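Local structure of ABC transporter periplasmic peptide-binding protein (Pseudoalteromonas, 4QFL) at residues A[251-256]-A[263-268]; A[315-320]-A[398-403]; A[324-329]-A[385-390]; A[375-380]-A[408-413]. The protein binds dipeptides in the periplasm, here alanine with phenylalanine, and probably delivers them to an ABC transporter for uptake into the cell. One frame throughout, in Å; residues are numbered along the deposited sequence.

Contact 1: A[251-256]-A[263-268]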
# COMPACT_ATOMS: atom_id res chain seq x y z
N THR A 251 4.40 7.78 -19.99
CA THR A 251 4.13 7.75 -21.42
C THR A 251 4.97 6.69 -22.14
O THR A 251 4.54 6.14 -23.16
CB THR A 251 4.31 9.15 -22.05
OG1 THR A 251 5.65 9.61 -21.85
CG2 THR A 251 3.35 10.13 -21.37
N THR A 252 6.15 6.40 -21.62
CA THR A 252 6.98 5.35 -22.18
C THR A 252 6.34 3.97 -21.99
O THR A 252 6.47 3.09 -22.84
CB THR A 252 8.39 5.35 -21.56
OG1 THR A 252 8.98 6.64 -21.75
CG2 THR A 252 9.29 4.30 -22.20
N ARG A 253 5.65 3.77 -20.87
CA ARG A 253 4.94 2.51 -20.65
C ARG A 253 3.82 2.39 -21.65
O ARG A 253 3.56 1.32 -22.18
CB ARG A 253 4.42 2.41 -19.22
CG ARG A 253 5.55 2.41 -18.16
CD ARG A 253 5.08 1.83 -16.82
NE ARG A 253 3.98 2.59 -16.24
CZ ARG A 253 4.14 3.76 -15.62
NH1 ARG A 253 5.34 4.29 -15.50
NH2 ARG A 253 3.09 4.39 -15.12
N ILE A 254 3.17 3.52 -21.96
CA ILE A 254 2.17 3.55 -23.01
C ILE A 254 2.81 3.19 -24.34
O ILE A 254 2.31 2.34 -25.07
CB ILE A 254 1.51 4.94 -23.13
CG1 ILE A 254 0.82 5.33 -21.83
CG2 ILE A 254 0.48 4.96 -24.29
CD1 ILE A 254 -0.39 4.52 -21.54
N ALA A 255 3.91 3.86 -24.66
CA ALA A 255 4.63 3.61 -25.90
C ALA A 255 4.97 2.12 -26.04
O ALA A 255 4.84 1.54 -27.12
CB ALA A 255 5.88 4.46 -25.97
N LYS A 256 5.41 1.51 -24.94
CA LYS A 256 5.81 0.10 -24.97
C LYS A 256 4.66 -0.88 -25.11
O LYS A 256 4.85 -1.97 -25.63
CB LYS A 256 6.64 -0.26 -23.75
CG LYS A 256 8.02 0.35 -23.80
CD LYS A 256 8.82 0.03 -22.55
CE LYS A 256 10.27 0.39 -22.74
NZ LYS A 256 11.07 0.02 -21.56
N ASP A 263 3.36 -6.39 -22.54
CA ASP A 263 2.05 -7.03 -22.65
C ASP A 263 1.07 -6.46 -21.64
O ASP A 263 -0.13 -6.49 -21.86
CB ASP A 263 2.19 -8.53 -22.42
CG ASP A 263 3.19 -9.15 -23.35
OD1 ASP A 263 3.05 -8.95 -24.57
OD2 ASP A 263 4.12 -9.81 -22.86
N VAL A 264 1.59 -5.96 -20.53
CA VAL A 264 0.78 -5.33 -19.51
C VAL A 264 1.44 -4.05 -19.03
O VAL A 264 2.65 -4.00 -18.82
CB VAL A 264 0.56 -6.24 -18.29
CG1 VAL A 264 -0.36 -5.57 -17.29
CG2 VAL A 264 -0.02 -7.59 -18.71
N THR A 265 0.63 -3.01 -18.85
CA THR A 265 1.11 -1.70 -18.44
C THR A 265 0.48 -1.24 -17.14
O THR A 265 -0.72 -1.03 -17.06
CB THR A 265 0.86 -0.64 -19.52
OG1 THR A 265 1.89 -0.73 -20.51
CG2 THR A 265 0.90 0.74 -18.92
N ALA A 266 1.31 -1.09 -16.13
CA ALA A 266 0.88 -0.60 -14.83
C ALA A 266 0.51 0.86 -14.93
O ALA A 266 1.16 1.64 -15.63
CB ALA A 266 2.00 -0.79 -13.81
N HIS A 267 -0.56 1.22 -14.23
CA HIS A 267 -0.98 2.61 -14.09
C HIS A 267 -0.84 3.39 -15.39
O HIS A 267 0.03 4.26 -15.50
CB HIS A 267 -0.17 3.30 -12.99
CG HIS A 267 -0.22 2.59 -11.67
ND1 HIS A 267 -1.24 2.79 -10.76
CD2 HIS A 267 0.61 1.68 -11.11
CE1 HIS A 267 -1.03 2.03 -9.70
NE2 HIS A 267 0.09 1.36 -9.88
N PRO A 268 -1.68 3.08 -16.40
CA PRO A 268 -1.65 3.81 -17.67
C PRO A 268 -1.94 5.30 -17.48
O PRO A 268 -2.80 5.69 -16.70
CB PRO A 268 -2.76 3.15 -18.49
CG PRO A 268 -3.63 2.48 -17.49
CD PRO A 268 -2.72 2.04 -16.40

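Contact 2: A[315-320]-A[398-403]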
# COMPACT_ATOMS: atom_id res chain seq x y z
N HIS A 315 -8.98 26.12 1.44
CA HIS A 315 -10.07 26.87 0.81
C HIS A 315 -9.66 27.51 -0.53
O HIS A 315 -10.51 27.94 -1.30
CB HIS A 315 -10.61 27.95 1.76
CG HIS A 315 -11.53 27.42 2.82
ND1 HIS A 315 -12.65 26.67 2.54
CD2 HIS A 315 -11.50 27.55 4.17
CE1 HIS A 315 -13.27 26.35 3.67
NE2 HIS A 315 -12.59 26.87 4.67
N ALA A 316 -8.36 27.54 -0.80
CA ALA A 316 -7.85 28.17 -2.01
C ALA A 316 -7.85 27.21 -3.19
O ALA A 316 -7.54 27.61 -4.32
CB ALA A 316 -6.45 28.68 -1.76
N ILE A 317 -8.18 25.95 -2.94
CA ILE A 317 -7.97 24.90 -3.94
C ILE A 317 -9.20 24.57 -4.76
O ILE A 317 -10.23 24.16 -4.23
CB ILE A 317 -7.42 23.62 -3.30
CG1 ILE A 317 -6.21 23.96 -2.44
CG2 ILE A 317 -7.03 22.62 -4.38
CD1 ILE A 317 -5.11 24.66 -3.21
N ASP A 318 -9.09 24.76 -6.07
CA ASP A 318 -10.18 24.47 -6.98
C ASP A 318 -10.29 22.98 -7.19
O ASP A 318 -9.71 22.44 -8.12
CB ASP A 318 -9.94 25.15 -8.33
CG ASP A 318 -11.19 25.20 -9.20
OD1 ASP A 318 -12.15 24.45 -8.92
OD2 ASP A 318 -11.21 25.99 -10.17
N ILE A 319 -11.03 22.32 -6.31
CA ILE A 319 -11.12 20.87 -6.36
C ILE A 319 -11.82 20.39 -7.63
O ILE A 319 -11.50 19.33 -8.17
CB ILE A 319 -11.85 20.30 -5.12
CG1 ILE A 319 -11.00 20.50 -3.88
CG2 ILE A 319 -12.10 18.80 -5.27
CD1 ILE A 319 -9.62 19.87 -4.01
N GLU A 320 -12.77 21.18 -8.12
CA GLU A 320 -13.56 20.75 -9.26
C GLU A 320 -12.77 20.81 -10.56
O GLU A 320 -13.07 20.09 -11.51
CB GLU A 320 -14.87 21.53 -9.33
CG GLU A 320 -15.90 21.09 -8.28
CD GLU A 320 -16.38 19.65 -8.49
OE1 GLU A 320 -16.47 19.23 -9.66
OE2 GLU A 320 -16.65 18.95 -7.49
N SER A 398 -0.96 27.53 -9.13
CA SER A 398 -1.75 28.64 -9.65
C SER A 398 -2.81 29.12 -8.65
O SER A 398 -2.96 30.32 -8.42
CB SER A 398 -2.43 28.23 -10.96
OG SER A 398 -3.55 29.06 -11.23
N ASP A 399 -3.56 28.19 -8.07
CA ASP A 399 -4.62 28.55 -7.12
C ASP A 399 -4.10 29.35 -5.93
O ASP A 399 -4.72 30.34 -5.54
CB ASP A 399 -5.34 27.31 -6.60
CG ASP A 399 -6.34 26.75 -7.58
OD1 ASP A 399 -6.69 27.46 -8.55
OD2 ASP A 399 -6.79 25.60 -7.38
N LEU A 400 -2.97 28.91 -5.36
CA LEU A 400 -2.45 29.50 -4.12
C LEU A 400 -1.75 30.83 -4.36
O LEU A 400 -1.81 31.72 -3.51
CB LEU A 400 -1.48 28.53 -3.44
CG LEU A 400 -2.14 27.34 -2.75
CD1 LEU A 400 -1.13 26.24 -2.48
CD2 LEU A 400 -2.83 27.76 -1.48
N ARG A 401 -1.08 30.95 -5.50
CA ARG A 401 -0.48 32.22 -5.89
C ARG A 401 -1.50 33.34 -5.77
O ARG A 401 -1.15 34.49 -5.46
CB ARG A 401 0.05 32.14 -7.33
CG ARG A 401 0.79 33.39 -7.80
CD ARG A 401 1.15 33.32 -9.27
NE ARG A 401 1.80 34.54 -9.75
CZ ARG A 401 3.10 34.65 -10.00
NH1 ARG A 401 3.91 33.61 -9.83
NH2 ARG A 401 3.61 35.80 -10.43
N LYS A 402 -2.77 33.01 -5.99
CA LYS A 402 -3.84 34.01 -6.04
C LYS A 402 -4.23 34.59 -4.68
O LYS A 402 -4.73 35.72 -4.59
CB LYS A 402 -5.07 33.45 -6.77
CG LYS A 402 -4.84 33.22 -8.25
CD LYS A 402 -6.09 32.68 -8.92
CE LYS A 402 -5.82 32.32 -10.37
NZ LYS A 402 -6.99 31.66 -11.00
N ILE A 403 -4.01 33.82 -3.62
CA ILE A 403 -4.15 34.34 -2.28
C ILE A 403 -2.78 34.73 -1.76
O ILE A 403 -2.64 35.12 -0.60
CB ILE A 403 -4.77 33.33 -1.33
CG1 ILE A 403 -3.90 32.07 -1.25
CG2 ILE A 403 -6.16 32.98 -1.77
CD1 ILE A 403 -4.28 31.15 -0.12
O HOH W 1 -7.32 30.53 -5.27
O HOH W 2 -7.48 23.47 -8.86

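Contact 3: A[324-329]-A[385-390]. With PHE (phenylalanine), chain D.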
# COMPACT_ATOMS: atom_id res chain seq x y z
N GLN A 324 -11.36 17.33 -13.09
CA GLN A 324 -11.37 17.23 -14.54
C GLN A 324 -9.97 17.21 -15.12
O GLN A 324 -9.64 16.32 -15.88
CB GLN A 324 -12.20 18.37 -15.17
CG GLN A 324 -13.70 18.06 -15.24
CD GLN A 324 -14.27 17.59 -13.90
OE1 GLN A 324 -14.53 16.40 -13.71
NE2 GLN A 324 -14.46 18.53 -12.96
N ALA A 325 -9.15 18.19 -14.77
CA ALA A 325 -7.82 18.28 -15.34
C ALA A 325 -6.95 17.09 -14.98
O ALA A 325 -6.17 16.63 -15.80
CB ALA A 325 -7.15 19.58 -14.92
N VAL A 326 -7.06 16.62 -13.74
CA VAL A 326 -6.23 15.51 -13.27
C VAL A 326 -6.93 14.18 -13.40
O VAL A 326 -6.40 13.27 -14.02
CB VAL A 326 -5.78 15.69 -11.79
CG1 VAL A 326 -4.94 14.51 -11.34
CG2 VAL A 326 -4.99 16.98 -11.64
N TYR A 327 -8.12 14.06 -12.82
CA TYR A 327 -8.80 12.77 -12.76
C TYR A 327 -9.61 12.47 -14.00
O TYR A 327 -10.20 11.39 -14.11
CB TYR A 327 -9.66 12.66 -11.51
CG TYR A 327 -8.84 12.60 -10.25
CD1 TYR A 327 -8.38 13.76 -9.65
CD2 TYR A 327 -8.50 11.38 -9.67
CE1 TYR A 327 -7.61 13.71 -8.49
CE2 TYR A 327 -7.75 11.33 -8.52
CZ TYR A 327 -7.30 12.50 -7.94
OH TYR A 327 -6.54 12.46 -6.80
N TYR A 328 -9.63 13.42 -14.93
CA TYR A 328 -10.31 13.23 -16.21
C TYR A 328 -11.76 12.81 -16.04
O TYR A 328 -12.31 12.10 -16.88
CB TYR A 328 -9.55 12.19 -17.06
CG TYR A 328 -8.40 12.77 -17.84
CD1 TYR A 328 -7.31 13.35 -17.21
CD2 TYR A 328 -8.41 12.74 -19.22
CE1 TYR A 328 -6.27 13.88 -17.93
CE2 TYR A 328 -7.36 13.27 -19.96
CZ TYR A 328 -6.29 13.84 -19.31
OH TYR A 328 -5.26 14.36 -20.06
N GLY A 329 -12.38 13.25 -14.95
CA GLY A 329 -13.76 12.91 -14.65
C GLY A 329 -13.99 11.49 -14.17
O GLY A 329 -15.11 11.10 -13.88
N TYR A 385 -4.81 6.52 -6.61
CA TYR A 385 -5.44 7.64 -5.95
C TYR A 385 -5.06 9.00 -6.53
O TYR A 385 -5.63 10.02 -6.17
CB TYR A 385 -5.16 7.60 -4.45
CG TYR A 385 -3.71 7.38 -4.11
CD1 TYR A 385 -2.82 8.44 -4.03
CD2 TYR A 385 -3.22 6.10 -3.88
CE1 TYR A 385 -1.50 8.25 -3.72
CE2 TYR A 385 -1.89 5.90 -3.57
CZ TYR A 385 -1.03 6.98 -3.49
OH TYR A 385 0.29 6.79 -3.18
N ASN A 386 -4.09 9.01 -7.44
CA ASN A 386 -3.65 10.26 -8.06
C ASN A 386 -2.86 10.03 -9.34
O ASN A 386 -1.66 9.76 -9.30
CB ASN A 386 -2.84 11.11 -7.08
CG ASN A 386 -2.58 12.50 -7.60
OD1 ASN A 386 -2.65 12.75 -8.80
ND2 ASN A 386 -2.28 13.42 -6.70
N PRO A 387 -3.60 10.14 -10.53
CA PRO A 387 -2.83 9.79 -11.74
C PRO A 387 -1.83 10.84 -12.26
O PRO A 387 -1.08 10.54 -13.17
CB PRO A 387 -3.91 9.52 -12.79
CG PRO A 387 -4.98 10.47 -12.47
CD PRO A 387 -5.06 10.44 -10.98
N ASN A 388 -1.82 12.03 -11.69
CA ASN A 388 -0.85 13.05 -12.09
C ASN A 388 -0.57 14.07 -11.00
O ASN A 388 -1.09 15.19 -11.04
CB ASN A 388 -1.32 13.75 -13.37
CG ASN A 388 -0.19 14.49 -14.09
OD1 ASN A 388 0.86 14.79 -13.51
ND2 ASN A 388 -0.42 14.80 -15.36
N ALA A 389 0.26 13.70 -10.03
CA ALA A 389 0.53 14.57 -8.89
C ALA A 389 1.16 15.87 -9.35
O ALA A 389 0.91 16.93 -8.77
CB ALA A 389 1.44 13.87 -7.89
N ARG A 390 1.97 15.79 -10.41
CA ARG A 390 2.66 16.95 -10.97
C ARG A 390 1.66 17.97 -11.48
O ARG A 390 1.71 19.13 -11.12
CB ARG A 390 3.52 16.52 -12.15
CG ARG A 390 5.00 16.69 -11.97
CD ARG A 390 5.48 18.13 -12.18
NE ARG A 390 6.93 18.18 -11.97
CZ ARG A 390 7.62 19.28 -11.69
NH1 ARG A 390 7.02 20.46 -11.59
NH2 ARG A 390 8.93 19.19 -11.50
N PHE D . 1.35 2.60 -0.65
CA PHE D . 1.54 3.82 -1.41
C PHE D . 1.46 3.52 -2.89
O PHE D . 0.97 4.33 -3.67
CB PHE D . 2.91 4.43 -1.12
CG PHE D . 3.03 5.03 0.24
CD1 PHE D . 2.06 5.89 0.71
CD2 PHE D . 4.11 4.73 1.04
CE1 PHE D . 2.17 6.46 1.95
CE2 PHE D . 4.23 5.30 2.28
CZ PHE D . 3.25 6.16 2.75
OXT PHE D . 1.89 2.46 -3.34

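Contact 4: A[375-380]-A[408-413]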
# COMPACT_ATOMS: atom_id res chain seq x y z
N SER A 375 6.49 24.54 -0.03
CA SER A 375 6.68 23.48 -1.01
C SER A 375 5.44 22.59 -1.04
O SER A 375 4.72 22.43 -0.04
CB SER A 375 7.95 22.66 -0.74
OG SER A 375 7.93 22.02 0.54
N ILE A 376 5.17 22.06 -2.22
CA ILE A 376 4.26 20.94 -2.38
C ILE A 376 5.05 19.85 -3.04
O ILE A 376 5.53 20.00 -4.16
CB ILE A 376 3.07 21.28 -3.26
CG1 ILE A 376 2.20 22.35 -2.59
CG2 ILE A 376 2.25 20.02 -3.55
CD1 ILE A 376 0.96 22.70 -3.39
N TRP A 377 5.21 18.74 -2.34
CA TRP A 377 5.89 17.60 -2.89
C TRP A 377 4.93 16.78 -3.75
O TRP A 377 3.82 16.48 -3.32
CB TRP A 377 6.46 16.78 -1.76
CG TRP A 377 7.69 17.41 -1.19
CD1 TRP A 377 7.82 18.69 -0.74
CD2 TRP A 377 8.96 16.78 -1.01
NE1 TRP A 377 9.11 18.90 -0.29
CE2 TRP A 377 9.82 17.74 -0.45
CE3 TRP A 377 9.44 15.50 -1.26
CZ2 TRP A 377 11.14 17.45 -0.14
CZ3 TRP A 377 10.75 15.22 -0.97
CH2 TRP A 377 11.59 16.19 -0.41
N ALA A 378 5.37 16.44 -4.97
CA ALA A 378 4.53 15.75 -5.95
C ALA A 378 5.14 14.43 -6.39
O ALA A 378 6.30 14.38 -6.78
CB ALA A 378 4.28 16.64 -7.16
N MET A 379 4.34 13.36 -6.34
CA MET A 379 4.75 12.03 -6.78
C MET A 379 5.15 12.03 -8.26
O MET A 379 4.51 12.70 -9.08
CB MET A 379 3.63 11.02 -6.53
CG MET A 379 3.17 11.00 -5.09
SD MET A 379 1.77 9.92 -4.76
CE MET A 379 0.44 10.91 -5.43
N PRO A 380 6.20 11.26 -8.61
CA PRO A 380 6.73 11.21 -9.98
C PRO A 380 6.01 10.20 -10.88
O PRO A 380 6.22 10.19 -12.09
CB PRO A 380 8.17 10.75 -9.75
CG PRO A 380 8.07 9.86 -8.57
CD PRO A 380 7.00 10.45 -7.68
N ASN A 408 6.53 26.22 -4.43
CA ASN A 408 7.54 25.58 -5.25
C ASN A 408 7.27 24.08 -5.23
O ASN A 408 6.89 23.53 -4.19
CB ASN A 408 8.94 25.89 -4.74
CG ASN A 408 9.22 25.24 -3.41
OD1 ASN A 408 8.60 25.55 -2.40
ND2 ASN A 408 10.18 24.32 -3.40
N ILE A 409 7.44 23.42 -6.36
CA ILE A 409 7.10 22.01 -6.48
C ILE A 409 8.34 21.13 -6.39
O ILE A 409 9.29 21.33 -7.13
CB ILE A 409 6.34 21.74 -7.80
CG1 ILE A 409 5.04 22.56 -7.83
CG2 ILE A 409 6.05 20.25 -7.96
CD1 ILE A 409 4.20 22.35 -9.07
N VAL A 410 8.32 20.15 -5.50
CA VAL A 410 9.45 19.25 -5.34
C VAL A 410 9.12 17.84 -5.80
O VAL A 410 8.06 17.31 -5.49
CB VAL A 410 9.91 19.18 -3.88
CG1 VAL A 410 10.97 18.12 -3.72
CG2 VAL A 410 10.42 20.53 -3.42
N GLU A 411 10.02 17.24 -6.55
CA GLU A 411 9.77 15.92 -7.09
C GLU A 411 11.06 15.10 -7.20
O GLU A 411 12.08 15.61 -7.63
CB GLU A 411 9.09 16.06 -8.45
CG GLU A 411 8.44 14.79 -9.00
CD GLU A 411 7.79 15.02 -10.35
OE1 GLU A 411 8.03 16.10 -10.95
OE2 GLU A 411 7.04 14.13 -10.82
N TYR A 412 11.00 13.84 -6.79
CA TYR A 412 12.15 12.94 -6.90
C TYR A 412 11.67 11.56 -7.32
O TYR A 412 10.48 11.26 -7.24
CB TYR A 412 12.90 12.82 -5.57
CG TYR A 412 13.45 14.12 -5.00
CD1 TYR A 412 14.67 14.63 -5.41
CD2 TYR A 412 12.74 14.83 -4.04
CE1 TYR A 412 15.16 15.82 -4.89
CE2 TYR A 412 13.22 16.01 -3.51
CZ TYR A 412 14.43 16.51 -3.94
OH TYR A 412 14.91 17.69 -3.41
N GLU A 413 12.60 10.72 -7.76
CA GLU A 413 12.34 9.31 -8.04
C GLU A 413 11.42 8.72 -6.95
O GLU A 413 11.59 9.00 -5.76
CB GLU A 413 13.67 8.53 -8.15
CG GLU A 413 13.56 7.03 -8.43
CD GLU A 413 13.25 6.22 -7.19
OE1 GLU A 413 13.74 6.60 -6.11
OE2 GLU A 413 12.50 5.23 -7.28

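Contact 1: A[251-256]-A[263-268]
Arg253 of helix 250-258 reaches the chain at Ala266 and His267 with its guanidinium and turns that group's edge to two backbone carbonyls. NE donates to Ala266 O at 3.0 Å, and NH2 donates to His267 O at 3.1 Å; both oxygens lie close to the guanidinium plane, where the N-H bonds point. The first of these bonds is fairly straight, with an N-H...O angle of 156°. NH2 also makes a weak second bond to Ala266 O, at 3.4 Å, so that this oxygen is shared by two donors of one group. The bend of the chain at chi3 (-61°) sets NE against Ala266. The remaining nitrogen, NH1, donates to Thr247 O, just ahead of the helix.

Thr265 supplies a bond in the other direction: its OG1 donates to Arg253 O at 3.1 Å, approaching from above the carbonyl plane, while its methyl CG2 lies 3.9 Å from Arg253 CB. Threonine suits the place because one branch is polar and the other apolar. Beside this polar group Ile254 CD1 packs on Pro268 CB at 4.1 Å, the two side chains crossing at about a right angle.

Helix 250-258 is thereby tied to strand 264-266, which pairs with strands 30-35 and 500-513. With a probable positive charge set against neutral carbonyls, the arginine works here as a multiple hydrogen-bond donor that satisfies two backbone oxygens, those of Ala266 and His267.

Contact 2: A[315-320]-A[398-403]
Asp399, near the C-terminal end of helix 389-401, lies against the loop 315-318, and its side chain meets that loop atom by atom. CB sits 3.2 Å from Ala316 O. CG, beside the backbone N and anti to the carbonyl carbon (chi1 -78°), is 3.7 Å from Asp318 N. At the tip, OD2 accepts the hydrogen bond from Asp318 N at 2.8 Å; the bond is nearly straight, 169° at the hydrogen, although the donor comes from above the carboxylate plane. The same oxygen also takes a bond from a water that donates in turn to Asp318 O, so OD2 has two donors. OD1 comes nearest, across the contact, to Asp318 CB, at 4.0 Å.

Asp318 is itself the N-cap of helix 319-325, its OD1 accepting from Lys321 N, and it is the centre of an inverse gamma turn. The contact therefore ties the start of one helix to the last turn of another and the residues just after it, one carboxylate capping the helix while a second holds the backbone of the cap residue. Asp318 OD2 and Asp399 OD1 are 5.0 Å apart, a closeness of like charges that the two donors on Asp399 OD2 would probably ease.

Next to the polar group is an apolar patch. Ala316 CB touches Leu400 CD2 and Ile403 CD1, each at 3.7 Å; a small alanine lets both branched residues come close to the loop. Ile317 CD1 meets Leu400 CG at 4.0 Å, and Trp295 of strand 291-297 packs against both residues. A second water donates to Ala316 O and to Asp399 O.

Contact 3: A[324-329]-A[385-390]
The Tyr327 ring has Pro387 CD over one face, a CH-pi contact 4.1 Å from the ring centroid and 28° off the normal, and Tyr385 O at its edge, near the ring plane. The hydroxyl lies at that edge, and Tyr327 OH donates to Tyr385 O at 2.7 Å, close to the carbonyl plane. Tyrosine suits the place by offering both an apolar face for the proline ring and a donor at its tip.

The Tyr385 ring points the other way, toward the ligand. Its CG lies between the backbone N and the carbonyl carbon (chi1 48°), and its OH donates to O of the bound phenylalanine at 2.6 Å, with that oxygen at the ring edge. Tyr327 is thus a second-shell residue, gripping the backbone of one that binds the carboxylate; Arg383 NE is another donor to the ligand.

Val326 CG1 meets two oxygens on one side, Asn386 OD1 at 3.8 Å and Asn388 O. Asn386 OD1 accepts from Asn388 N at 3.1 Å, forming an Asx turn, and Asn388 OD1 caps helix 389-401 at Lys391 N. The contact joins the loop after helix 319-325 to the loop that leads into helix 389-401, whose Met392 packs on Val326, Tyr327 and Asn386.

Contact 4: A[375-380]-A[408-413]
Ile376 and Val410 carry the backbone bonds of two parallel strands. Ile376 N donates to Asn408 O at 3.0 Å, Val410 N to Ile376 O at 3.1 Å, and Ala378 N to Val410 O at 2.9 Å, the last nearly straight at 171°. CA-H...O contacts run alongside, among them Trp377 CA to Val410 O.

These are the two strands of a beta-alpha-beta unit, 373-378 and 406-410, connected by helix 389-401. Ile409, on the sheet face opposite Trp377 and Val410, packs on that helix, as a bulky apolar residue should, while its CG2 touches Ala378 CB.

On the face with Trp377 and Val410, Val410 CG1 lies over the centre of the Trp377 six-membered ring, a CH-pi contact 3.5 Å from the centroid; being anti to the backbone N (chi1 173°), it is the branch set over the indole. Tyr412, farther along the chain, approaches the indole obliquely, with CE2 3.5 Å from Trp377 CH2 and the ring planes at 47°.

Of the charged groups, the extended Glu411 passes its CG close to Ala378 O, at 3.1 Å, an oxygen buried here without a hydrogen-bond partner, and turns OE1 to a salt bridge with Arg390 of the helix. Its other oxygen, OE2, approaches Pro380 CA at 3.1 Å.

Overall arrangement
Contact 1 comes first along the chain; contact 3 is nested inside the loop closed by contact 2, and contact 4 crosses both. Helix 389-401 ties the last three together: contact 3 lies at its start, contact 2 at its end, their centres 16 Å apart, and contact 4 pairs the strands before and after it. Contacts 2 and 3 also use opposite ends of helix 319-325. Contact 4 touches contact 2 through Ile376 and Leu400, and contact 3 through Arg390-Glu411 and Met379. Together they probably build the part of the fold that carries Tyr385 of the dipeptide pocket. Contact 1 stands apart, about 6 Å from contact 3 at the nearest atoms; the side chain of His267 is about 7 Å from the bound phenylalanine.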